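Local coordinates for multidrug resistance protein (Vibrio cholerae, PDB 1YC9) that probably exports toxic compounds across the outer membrane as the trimeric exit duct of a multidrug efflux system, perhaps conferring resistance to puromycin and acriflavine, at residues 35-38 with 39-43; 154-157 with 158-162; 212-215 with 216-220. The protein carries 1 engineered substitution. All coordinates share one frame; numbering follows the deposited sequence.

Contact 1: 35-38 with 39-43; sequences LNHL and IEEAL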
loop_
_atom_site.group_PDB
_atom_site.type_symbol
_atom_site.label_atom_id
_atom_site.label_comp_id
_atom_site.label_asym_id
_atom_site.label_seq_id
_atom_site.Cartn_x
_atom_site.Cartn_y
_atom_site.Cartn_z
ATOM N N LEU A 35 6.530 19.739 -22.349
ATOM C CA LEU A 35 6.893 19.015 -21.140
ATOM C C LEU A 35 7.180 19.999 -20.033
ATOM O O LEU A 35 6.684 19.883 -18.916
ATOM C CB LEU A 35 8.104 18.146 -21.408
ATOM C CG LEU A 35 8.609 17.348 -20.193
ATOM C CD1 LEU A 35 7.457 16.533 -19.603
ATOM C CD2 LEU A 35 9.752 16.456 -20.603
ATOM N N ASN A 36 8.000 20.997 -20.348
ATOM C CA ASN A 36 8.313 22.061 -19.399
ATOM C C ASN A 36 7.088 22.667 -18.772
ATOM O O ASN A 36 7.052 22.860 -17.575
ATOM C CB ASN A 36 9.086 23.191 -20.093
ATOM C CG ASN A 36 10.444 22.767 -20.521
ATOM O OD1 ASN A 36 10.892 21.664 -20.224
ATOM N ND2 ASN A 36 11.136 23.662 -21.229
ATOM N N HIS A 37 6.095 22.993 -19.591
ATOM C CA HIS A 37 4.888 23.630 -19.110
ATOM C C HIS A 37 4.044 22.713 -18.184
ATOM O O HIS A 37 3.526 23.163 -17.149
ATOM C CB HIS A 37 4.024 24.098 -20.262
ATOM C CG HIS A 37 3.194 25.292 -19.921
ATOM N ND1 HIS A 37 1.954 25.191 -19.324
ATOM C CD2 HIS A 37 3.429 26.623 -20.076
ATOM C CE1 HIS A 37 1.461 26.401 -19.119
ATOM N NE2 HIS A 37 2.334 27.287 -19.569
ATOM N N LEU A 38 3.921 21.445 -18.573
ATOM C CA LEU A 38 3.222 20.443 -17.764
ATOM C C LEU A 38 3.867 20.311 -16.389
ATOM O O LEU A 38 3.178 20.371 -15.386
ATOM C CB LEU A 38 3.234 19.081 -18.481
ATOM C CG LEU A 38 2.319 18.994 -19.699
ATOM C CD1 LEU A 38 2.613 17.764 -20.533
ATOM C CD2 LEU A 38 0.883 19.011 -19.263
ATOM N N ILE A 39 5.186 20.198 -16.337
ATOM C CA ILE A 39 5.827 20.022 -15.055
ATOM C C ILE A 39 5.698 21.325 -14.239
ATOM O O ILE A 39 5.298 21.329 -13.059
ATOM C CB ILE A 39 7.243 19.527 -15.236
ATOM C CG1 ILE A 39 7.181 18.090 -15.785
ATOM C CG2 ILE A 39 7.995 19.584 -13.940
ATOM C CD1 ILE A 39 8.513 17.491 -16.119
ATOM N N GLU A 40 5.968 22.452 -14.887
ATOM C CA GLU A 40 5.843 23.741 -14.228
ATOM C C GLU A 40 4.474 24.010 -13.620
ATOM O O GLU A 40 4.397 24.446 -12.483
ATOM C CB GLU A 40 6.262 24.838 -15.186
ATOM C CG GLU A 40 7.769 24.747 -15.391
ATOM C CD GLU A 40 8.440 25.311 -16.592
ATOM O OE1 GLU A 40 7.785 26.128 -17.266
ATOM O OE2 GLU A 40 9.567 24.883 -16.939
ATOM N N GLU A 41 3.411 23.681 -14.351
ATOM C CA GLU A 41 2.035 23.759 -13.857
ATOM C C GLU A 41 1.841 22.932 -12.585
ATOM O O GLU A 41 1.278 23.431 -11.600
ATOM C CB GLU A 41 1.029 23.273 -14.912
ATOM C CG GLU A 41 0.777 24.216 -16.070
ATOM C CD GLU A 41 0.048 23.493 -17.217
ATOM O OE1 GLU A 41 -1.043 22.951 -16.996
ATOM O OE2 GLU A 41 0.576 23.430 -18.336
ATOM N N ALA A 42 2.272 21.675 -12.633
ATOM C CA ALA A 42 2.137 20.750 -11.516
ATOM C C ALA A 42 2.906 21.237 -10.292
ATOM O O ALA A 42 2.450 21.057 -9.198
ATOM C CB ALA A 42 2.641 19.366 -11.893
ATOM N N LEU A 43 4.107 21.801 -10.495
ATOM C CA LEU A 43 4.912 22.297 -9.383
ATOM C C LEU A 43 4.474 23.672 -8.811
ATOM O O LEU A 43 4.942 24.084 -7.763
ATOM C CB LEU A 43 6.382 22.314 -9.794
ATOM C CG LEU A 43 6.983 20.912 -10.026
ATOM C CD1 LEU A 43 8.473 21.018 -10.410
ATOM C CD2 LEU A 43 6.800 19.949 -8.841
#
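His37 and Glu41 face each other one helical turn apart, ND1 of the ring giving its hydrogen to OE2 of the carboxylate. The carboxylate oxygen sits at the ring edge, near the ring plane, while the two flat groups themselves are turned 66° apart. The modelled separation of ND1 and OE2, 2.4 Å, is very short and its value doubtful. Glu41 OE2 also forms a salt bridge with Arg230, and OE1 accepts from Gln226. The nearby arginine probably favours a charged carboxylate. Backbone polarity is met in the regular helical way, Glu41 N reaching His37 O at 2.8 Å and Glu40 N reaching Asn36 O at 2.9 Å. The extended Glu40 chain leans over the preceding turn, OE2 lying 3.6 Å from Asn36 CB; OE2 and Asn36 O are both acceptors and do not bond. Apolar groups fill the face turned to helix 117-183: Leu35 and Ile39 point the same way, CD1 of one 3.8 Å from CD1 of the other, beside Tyr151 and Ile147. The whole is an i to i+4 histidine-carboxylate hydrogen bond on a short amphipathic helix, packed against a long helix of the outer membrane factor fold.

Contact 2: 154-157 with 158-162; sequences LARL and YANQE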
loop_
_atom_site.group_PDB
_atom_site.type_symbol
_atom_site.label_atom_id
_atom_site.label_comp_id
_atom_site.label_asym_id
_atom_site.label_seq_id
_atom_site.Cartn_x
_atom_site.Cartn_y
_atom_site.Cartn_z
ATOM N N LEU A 154 3.429 8.818 -23.754
ATOM C CA LEU A 154 2.686 9.570 -24.776
ATOM C C LEU A 154 3.510 9.595 -26.075
ATOM O O LEU A 154 2.993 9.338 -27.150
ATOM C CB LEU A 154 2.364 10.978 -24.304
ATOM C CG LEU A 154 1.503 11.787 -25.259
ATOM C CD1 LEU A 154 0.110 11.143 -25.383
ATOM C CD2 LEU A 154 1.349 13.201 -24.805
ATOM N N ALA A 155 4.799 9.878 -25.971
ATOM C CA ALA A 155 5.675 9.957 -27.152
ATOM C C ALA A 155 5.772 8.615 -27.869
ATOM O O ALA A 155 5.806 8.567 -29.137
ATOM C CB ALA A 155 7.059 10.436 -26.761
ATOM N N ARG A 156 5.903 7.549 -27.068
ATOM C CA ARG A 156 5.987 6.201 -27.562
ATOM C C ARG A 156 4.713 5.869 -28.326
ATOM O O ARG A 156 4.776 5.232 -29.387
ATOM C CB ARG A 156 6.167 5.198 -26.450
ATOM C CG ARG A 156 6.561 3.808 -26.897
ATOM C CD ARG A 156 6.506 2.726 -25.827
ATOM N NE ARG A 156 5.139 2.512 -25.398
ATOM C CZ ARG A 156 4.243 1.770 -26.032
ATOM N NH1 ARG A 156 3.015 1.688 -25.558
ATOM N NH2 ARG A 156 4.542 1.123 -27.139
ATOM N N LEU A 157 3.583 6.272 -27.764
ATOM C CA LEU A 157 2.287 6.016 -28.392
ATOM C C LEU A 157 2.167 6.744 -29.736
ATOM O O LEU A 157 1.697 6.153 -30.743
ATOM C CB LEU A 157 1.152 6.374 -27.451
ATOM C CG LEU A 157 1.013 5.366 -26.325
ATOM C CD1 LEU A 157 0.100 5.970 -25.239
ATOM C CD2 LEU A 157 0.519 4.009 -26.818
ATOM N N TYR A 158 2.575 8.000 -29.771
ATOM C CA TYR A 158 2.533 8.793 -31.011
ATOM C C TYR A 158 3.463 8.186 -32.055
ATOM O O TYR A 158 3.097 8.124 -33.219
ATOM C CB TYR A 158 2.903 10.265 -30.786
ATOM C CG TYR A 158 1.760 11.185 -30.560
ATOM C CD1 TYR A 158 1.385 11.550 -29.259
ATOM C CD2 TYR A 158 1.042 11.713 -31.615
ATOM C CE1 TYR A 158 0.350 12.421 -29.026
ATOM C CE2 TYR A 158 -0.046 12.610 -31.384
ATOM C CZ TYR A 158 -0.370 12.956 -30.077
ATOM O OH TYR A 158 -1.380 13.804 -29.779
ATOM N N ALA A 159 4.624 7.667 -31.642
ATOM C CA ALA A 159 5.513 6.978 -32.575
ATOM C C ALA A 159 4.878 5.714 -33.157
ATOM O O ALA A 159 4.989 5.459 -34.359
ATOM C CB ALA A 159 6.890 6.627 -31.895
ATOM N N ASN A 160 4.235 4.912 -32.294
ATOM C CA ASN A 160 3.530 3.736 -32.753
ATOM C C ASN A 160 2.353 4.134 -33.665
ATOM O O ASN A 160 2.121 3.467 -34.660
ATOM C CB ASN A 160 3.070 2.884 -31.575
ATOM C CG ASN A 160 4.151 1.958 -31.084
ATOM O OD1 ASN A 160 4.224 0.830 -31.478
ATOM N ND2 ASN A 160 5.024 2.459 -30.211
ATOM N N GLN A 161 1.693 5.258 -33.372
ATOM C CA GLN A 161 0.666 5.760 -34.244
ATOM C C GLN A 161 1.234 6.062 -35.643
ATOM O O GLN A 161 0.662 5.636 -36.633
ATOM C CB GLN A 161 -0.005 6.971 -33.667
ATOM C CG GLN A 161 -1.052 7.611 -34.632
ATOM C CD GLN A 161 -1.643 8.885 -34.104
ATOM O OE1 GLN A 161 -0.954 9.894 -33.977
ATOM N NE2 GLN A 161 -2.909 8.859 -33.825
ATOM N N GLU A 162 2.374 6.743 -35.726
ATOM C CA GLU A 162 2.921 7.093 -37.033
ATOM C C GLU A 162 3.261 5.823 -37.818
ATOM O O GLU A 162 2.922 5.675 -39.018
ATOM C CB GLU A 162 4.159 7.957 -36.860
ATOM C CG GLU A 162 4.535 8.716 -38.107
ATOM C CD GLU A 162 5.571 9.778 -37.813
ATOM O OE1 GLU A 162 6.737 9.382 -37.733
ATOM O OE2 GLU A 162 5.220 10.981 -37.656
#
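With chi1 of Asn160 at -84° and chi2 at -94°, the carboxamide folds back over the preceding turn toward Arg156, whose own CG runs anti to N (chi1 -167°) before the chain bends at chi3. ND2 of Asn160 thereby donates to Arg156 O at 2.9 Å, almost perfectly straight and in the plane of its own amide. It does not follow a lone pair, since the donor stands well above the carbonyl plane. Asn160 N gives that oxygen its ordinary helical bond at 3.0 Å from the opposite face, and the two donors grip Arg156 O between them. The guanidinium and carboxamide cross at a slant, and Arg156 NH2 approaches ND2 to 3.4 Å, two donors side by side with no bond between them. Other atoms of the two groups are paired outside: Arg156 NE forms a salt bridge with Glu153, and Asn160 OD1 accepts from Arg413 NE, which is consistent with the modelled orientation of the amide.

On another side of the helix, Leu154 and Tyr158 run alongside one another. Leu154 CG meets the ring edge in its plane, and CD1 lies 3.9 Å from Tyr158 CE1. The phenol oxygen is hydrogen-bonded to Lys217, while Leu157 packs on Ile213 of helix 189-223. Helix 398-433 meets the Arg156 and Asn160 side through Ser420 and Val416. Such a helix, with one flank on each of two neighbouring helices, is characteristic of the long helical tunnel wall of outer membrane factors.

Contact 3: 212-215 with 216-220; sequences SIQL and QKNAL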
loop_
_atom_site.group_PDB
_atom_site.type_symbol
_atom_site.label_atom_id
_atom_site.label_comp_id
_atom_site.label_asym_id
_atom_site.label_seq_id
_atom_site.Cartn_x
_atom_site.Cartn_y
_atom_site.Cartn_z
ATOM N N SER A 212 -5.436 4.769 -26.642
ATOM C CA SER A 212 -4.338 4.881 -25.665
ATOM C C SER A 212 -3.752 6.285 -25.593
ATOM O O SER A 212 -3.464 6.797 -24.504
ATOM C CB SER A 212 -3.238 3.881 -25.971
ATOM O OG SER A 212 -3.721 2.560 -25.940
ATOM N N ILE A 213 -3.575 6.923 -26.737
ATOM C CA ILE A 213 -3.064 8.299 -26.764
ATOM C C ILE A 213 -3.978 9.200 -25.968
ATOM O O ILE A 213 -3.513 10.010 -25.142
ATOM C CB ILE A 213 -2.866 8.815 -28.216
ATOM C CG1 ILE A 213 -1.641 8.172 -28.833
ATOM C CG2 ILE A 213 -2.769 10.364 -28.246
ATOM C CD1 ILE A 213 -1.400 8.408 -30.361
ATOM N N GLN A 214 -5.283 9.089 -26.209
ATOM C CA GLN A 214 -6.214 9.935 -25.500
ATOM C C GLN A 214 -6.268 9.620 -24.003
ATOM O O GLN A 214 -6.310 10.539 -23.201
ATOM C CB GLN A 214 -7.618 9.894 -26.097
ATOM C CG GLN A 214 -8.604 10.796 -25.373
ATOM C CD GLN A 214 -8.269 12.292 -25.478
ATOM O OE1 GLN A 214 -8.196 13.000 -24.444
ATOM N NE2 GLN A 214 -8.008 12.765 -26.704
ATOM N N LEU A 215 -6.228 8.335 -23.646
ATOM C CA LEU A 215 -6.129 7.942 -22.267
ATOM C C LEU A 215 -4.878 8.488 -21.607
ATOM O O LEU A 215 -4.918 8.931 -20.465
ATOM C CB LEU A 215 -6.118 6.413 -22.138
ATOM C CG LEU A 215 -7.423 5.722 -22.525
ATOM C CD1 LEU A 215 -7.240 4.230 -22.446
ATOM C CD2 LEU A 215 -8.637 6.212 -21.663
ATOM N N GLN A 216 -3.785 8.475 -22.331
ATOM C CA GLN A 216 -2.540 8.993 -21.796
ATOM C C GLN A 216 -2.581 10.517 -21.605
ATOM O O GLN A 216 -2.072 11.046 -20.621
ATOM C CB GLN A 216 -1.395 8.627 -22.688
ATOM C CG GLN A 216 -0.061 8.804 -21.963
ATOM C CD GLN A 216 0.182 7.765 -20.848
ATOM O OE1 GLN A 216 1.089 7.939 -20.094
ATOM N NE2 GLN A 216 -0.631 6.711 -20.759
ATOM N N LYS A 217 -3.254 11.223 -22.494
ATOM C CA LYS A 217 -3.499 12.657 -22.288
ATOM C C LYS A 217 -4.373 12.947 -21.061
ATOM O O LYS A 217 -4.119 13.902 -20.321
ATOM C CB LYS A 217 -4.161 13.300 -23.494
ATOM C CG LYS A 217 -3.262 13.373 -24.704
ATOM C CD LYS A 217 -4.077 13.803 -25.933
ATOM C CE LYS A 217 -3.125 13.996 -27.109
ATOM N NZ LYS A 217 -3.777 14.538 -28.300
ATOM N N ASN A 218 -5.403 12.129 -20.869
ATOM C CA ASN A 218 -6.221 12.216 -19.696
ATOM C C ASN A 218 -5.325 12.051 -18.446
ATOM O O ASN A 218 -5.494 12.797 -17.479
ATOM C CB ASN A 218 -7.332 11.176 -19.681
ATOM C CG ASN A 218 -8.377 11.376 -20.793
ATOM O OD1 ASN A 218 -8.377 12.389 -21.497
ATOM N ND2 ASN A 218 -9.221 10.403 -20.959
ATOM N N ALA A 219 -4.396 11.101 -18.473
ATOM C CA ALA A 219 -3.590 10.798 -17.296
ATOM C C ALA A 219 -2.649 11.977 -16.986
ATOM O O ALA A 219 -2.450 12.345 -15.809
ATOM C CB ALA A 219 -2.808 9.509 -17.470
ATOM N N LEU A 220 -2.065 12.519 -18.040
ATOM C CA LEU A 220 -1.224 13.724 -17.934
ATOM C C LEU A 220 -1.989 14.903 -17.347
ATOM O O LEU A 220 -1.502 15.566 -16.443
ATOM C CB LEU A 220 -0.604 14.097 -19.264
ATOM C CG LEU A 220 0.587 13.272 -19.743
ATOM C CD1 LEU A 220 0.881 13.380 -21.272
ATOM C CD2 LEU A 220 1.876 13.644 -18.939
#
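Leu215 and Ala219 meet through the backbone, Ala219 N donating to Leu215 O at 3.0 Å. Leu215 owes much of its burial to the turn that follows, for CB of Asn218 also rests on its carbonyl oxygen, at 3.4 Å. Leu215 sets out away from that turn, and its side chain packs on Asp358 of the second subunit.

Gln216 is gripped at its root. Its N bonds to Ser212 O at 2.8 Å, and its CB lies 3.3 Å from the same oxygen. Beyond CB the chain starts out anti to N (chi1 -164°) and bends at chi2, running against Ala150 and Glu153 of helix 117-183. The helix thus has one flank on its partner within the chain and another on a neighbouring subunit, as in the trimeric alpha-barrel of the TolC-like outer membrane factors, where helices of three chains together enclose a single exit duct.

Gln214 lies on the subunit-facing side. A bend at chi2 (65°) turns its carboxamide along the helix toward that of Asn218, one turn on, the two amide planes standing 51° apart; Thr361 of the second subunit touches the Gln214 side chain as well. Asn218 N is the usual helical donor to Gln214 O, at 3.0 Å, while its ND2 crosses the interface to Asp358 OD1 and Thr361 OG1 of the second subunit. The Lys217 chain crosses the Gln214 side chain at about a right angle. Fully extended, it runs alongside Ile213, CE coming to 3.8 Å from CG2, and its aliphatic chain carries the ammonium group to Tyr158 OH of helix 117-183.

Contacts 2 and 3 lie on successive long helices, 117-183 and 189-223, with centres 12 Å apart and side chains in direct touch. Leu154 CD2 meets Leu220 CD1 at 3.6 Å, Leu157 CB meets Ile213 CG1 at 3.6 Å, and Tyr158 OH lies 2.9 Å from Lys217 NZ. Contact 1, on the short helix 33-44, touches neither: its nearest atoms are about 4 Å from contact 3 and about 6 Å from contact 2, although it too packs on helix 117-183. Contact 3 alone reaches another subunit. A bound mercury ion is about 11 Å from the Ala42 side chain of contact 1.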